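Xyloglucan-specific endo-beta-1,4-glucanase (Uncultured bacterium, PDB 4W85) hydrolyses internal beta-1,4-glucosidic linkages in the backbone of xyloglucan, a polysaccharide of plant cell walls. Local coordinates at residues A[20-25]-A[58-63]. The protein carries 1 engineered substitution. Numbering follows the deposited sequence.
With BGC (beta-D-glucopyranose), chain C.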
loop_
_atom_site.group_PDB
_atom_site.type_symbol
_atom_site.label_atom_id
_atom_site.label_comp_id
_atom_site.label_asym_id
_atom_site.label_seq_id
_atom_site.Cartn_x
_atom_site.Cartn_y
_atom_site.Cartn_z
ATOM N N ASN A 20 -8.046 -5.567 -4.993
ATOM C CA ASN A 20 -9.243 -6.385 -4.918
ATOM C C ASN A 20 -8.944 -7.815 -5.452
ATOM O O ASN A 20 -9.724 -8.395 -6.220
ATOM C CB ASN A 20 -10.400 -5.742 -5.747
ATOM C CG ASN A 20 -11.098 -4.596 -5.025
ATOM O OD1 ASN A 20 -10.626 -4.039 -4.032
ATOM N ND2 ASN A 20 -12.278 -4.262 -5.526
ATOM N N THR A 21 -7.804 -8.357 -5.049
ATOM C CA THR A 21 -7.347 -9.675 -5.570
ATOM C C THR A 21 -6.984 -10.512 -4.336
ATOM O O THR A 21 -7.901 -11.042 -3.703
ATOM C CB THR A 21 -6.253 -9.415 -6.542
ATOM O OG1 THR A 21 -6.742 -8.497 -7.532
ATOM C CG2 THR A 21 -5.699 -10.718 -7.203
ATOM N N LEU A 22 -5.706 -10.589 -3.945
ATOM C CA LEU A 22 -5.342 -11.331 -2.741
ATOM C C LEU A 22 -5.822 -10.657 -1.466
ATOM O O LEU A 22 -5.845 -11.315 -0.392
ATOM C CB LEU A 22 -3.847 -11.681 -2.692
ATOM C CG LEU A 22 -3.324 -12.428 -3.900
ATOM C CD1 LEU A 22 -1.822 -12.569 -3.868
ATOM C CD2 LEU A 22 -3.948 -13.824 -3.994
ATOM N N ASP A 23 -6.209 -9.386 -1.584
ATOM C CA ASP A 23 -6.799 -8.645 -0.519
ATOM C C ASP A 23 -8.287 -8.888 -0.336
ATOM O O ASP A 23 -8.851 -8.549 0.731
ATOM C CB ASP A 23 -6.550 -7.151 -0.667
ATOM C CG ASP A 23 -6.818 -6.626 -2.088
ATOM O OD1 ASP A 23 -6.363 -7.271 -3.051
ATOM O OD2 ASP A 23 -7.475 -5.530 -2.189
ATOM N N ALA A 24 -8.933 -9.495 -1.323
ATOM C CA ALA A 24 -10.336 -9.829 -1.169
ATOM C C ALA A 24 -10.628 -10.825 -0.080
ATOM O O ALA A 24 -9.869 -11.769 0.167
ATOM C CB ALA A 24 -10.939 -10.253 -2.508
ATOM N N THR A 25 -11.822 -10.708 0.495
ATOM C CA THR A 25 -12.141 -11.401 1.758
ATOM C C THR A 25 -13.245 -12.475 1.647
ATOM O O THR A 25 -13.605 -13.071 2.654
ATOM C CB THR A 25 -12.515 -10.412 2.845
ATOM O OG1 THR A 25 -13.755 -9.749 2.510
ATOM C CG2 THR A 25 -11.439 -9.400 3.045
ATOM N N ILE A 58 5.345 -3.156 -8.005
ATOM C CA ILE A 58 4.001 -3.720 -7.799
ATOM C C ILE A 58 3.830 -3.904 -6.287
ATOM O O ILE A 58 4.742 -4.453 -5.569
ATOM C CB ILE A 58 3.766 -4.976 -8.614
ATOM C CG1 ILE A 58 2.386 -5.598 -8.315
ATOM C CG2 ILE A 58 4.813 -6.067 -8.384
ATOM C CD1 ILE A 58 1.920 -6.602 -9.335
ATOM N N ARG A 59 2.706 -3.376 -5.789
ATOM C CA ARG A 59 2.157 -3.727 -4.503
ATOM C C ARG A 59 1.112 -4.834 -4.632
ATOM O O ARG A 59 0.188 -4.764 -5.412
ATOM C CB ARG A 59 1.614 -2.458 -3.837
ATOM C CG ARG A 59 1.250 -2.587 -2.377
ATOM C CD ARG A 59 1.089 -1.217 -1.794
ATOM N NE ARG A 59 0.650 -1.099 -0.399
ATOM C CZ ARG A 59 -0.627 -0.904 0.021
ATOM N NH1 ARG A 59 -1.648 -0.960 -0.800
ATOM N NH2 ARG A 59 -0.877 -0.612 1.275
ATOM N N ILE A 60 1.299 -5.856 -3.825
ATOM C CA ILE A 60 0.489 -7.060 -3.738
ATOM C C ILE A 60 -0.199 -7.033 -2.395
ATOM O O ILE A 60 0.347 -7.492 -1.370
ATOM C CB ILE A 60 1.409 -8.280 -3.864
ATOM C CG1 ILE A 60 2.045 -8.232 -5.248
ATOM C CG2 ILE A 60 0.617 -9.567 -3.785
ATOM C CD1 ILE A 60 3.206 -9.235 -5.419
ATOM N N PRO A 61 -1.395 -6.416 -2.358
ATOM C CA PRO A 61 -2.124 -6.380 -1.112
ATOM C C PRO A 61 -2.681 -7.741 -0.818
ATOM O O PRO A 61 -3.237 -8.380 -1.704
ATOM C CB PRO A 61 -3.260 -5.366 -1.367
ATOM C CG PRO A 61 -3.336 -5.178 -2.841
ATOM C CD PRO A 61 -2.010 -5.600 -3.424
ATOM N N VAL A 62 -2.527 -8.188 0.433
ATOM C CA VAL A 62 -2.992 -9.506 0.813
ATOM C C VAL A 62 -3.732 -9.508 2.114
ATOM O O VAL A 62 -3.217 -8.989 3.099
ATOM C CB VAL A 62 -1.805 -10.526 0.994
ATOM C CG1 VAL A 62 -2.367 -11.888 1.267
ATOM C CG2 VAL A 62 -1.022 -10.617 -0.271
ATOM N N THR A 63 -4.940 -10.105 2.140
ATOM C CA THR A 63 -5.624 -10.208 3.386
ATOM C C THR A 63 -5.453 -11.651 3.888
ATOM O O THR A 63 -5.903 -12.603 3.247
ATOM C CB THR A 63 -7.154 -9.875 3.298
ATOM O OG1 THR A 63 -7.354 -8.556 2.745
ATOM C CG2 THR A 63 -7.762 -9.908 4.689
HETATM C C2 BGC C . -16.167 -4.205 -1.915
HETATM C C3 BGC C . -16.508 -5.574 -2.443
HETATM C C4 BGC C . -16.906 -5.495 -3.892
HETATM C C5 BGC C . -15.763 -4.945 -4.726
HETATM C C6 BGC C . -16.131 -5.076 -6.223
HETATM C C1 BGC C . -14.975 -3.685 -2.766
HETATM O O1 BGC C . -14.361 -2.469 -2.270
HETATM O O2 BGC C . -15.941 -4.445 -0.550
HETATM O O3 BGC C . -17.624 -6.086 -1.814
HETATM O O4 BGC C . -17.220 -6.797 -4.284
HETATM O O5 BGC C . -15.393 -3.610 -4.175
HETATM O O6 BGC C . -17.414 -4.552 -6.560
HETATM O O HOH W 1 -3.509 -8.741 -4.382
HETATM O O HOH W 2 -7.880 -13.229 1.401
#
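Asp-23 and Pro-61 run abreast, the carboxylate flanking the proline ring. Asp-23 CB sits 3.8 Å from Pro-61 CB and equally close to Thr-63 OG1, while CG rests against Pro-61 CB and CG. With chi1 at 46°, the carboxylate is tucked between its own backbone N and carbonyl carbon and reaches back over the start of its loop. There OD1 packs against the proline ring and accepts a nearly straight bond from Thr-21 N (2.7 Å), arriving from above the carboxylate plane, while OD2 takes Asn-20 N at 2.9 Å on its syn lone pair. This double grip braces the type I turn from Thr-21 to Ala-24. In the TIM barrel of this family 5 glycoside hydrolase, the turn follows the first strand, 15-18, and meets the chain leaving the second, 57-60; Asn-20, just before the turn, points its side chain away from 58-63 and lines the glucose pocket. Thr-63 binds the loop twice: its N donates to Leu-22 O (2.9 Å, 170°) and its OG1 to Asp-23 O at a short 2.5 Å. Water 1 links Leu-22 N to Pro-61 O. Beside these polar links, Leu-22 CB touches Val-62 CG2 and its CD1 reaches Ile-60 CG2, both at 3.9 Å, with Trp-80 of helix 78-93 packed against Leu-22 and Val-62.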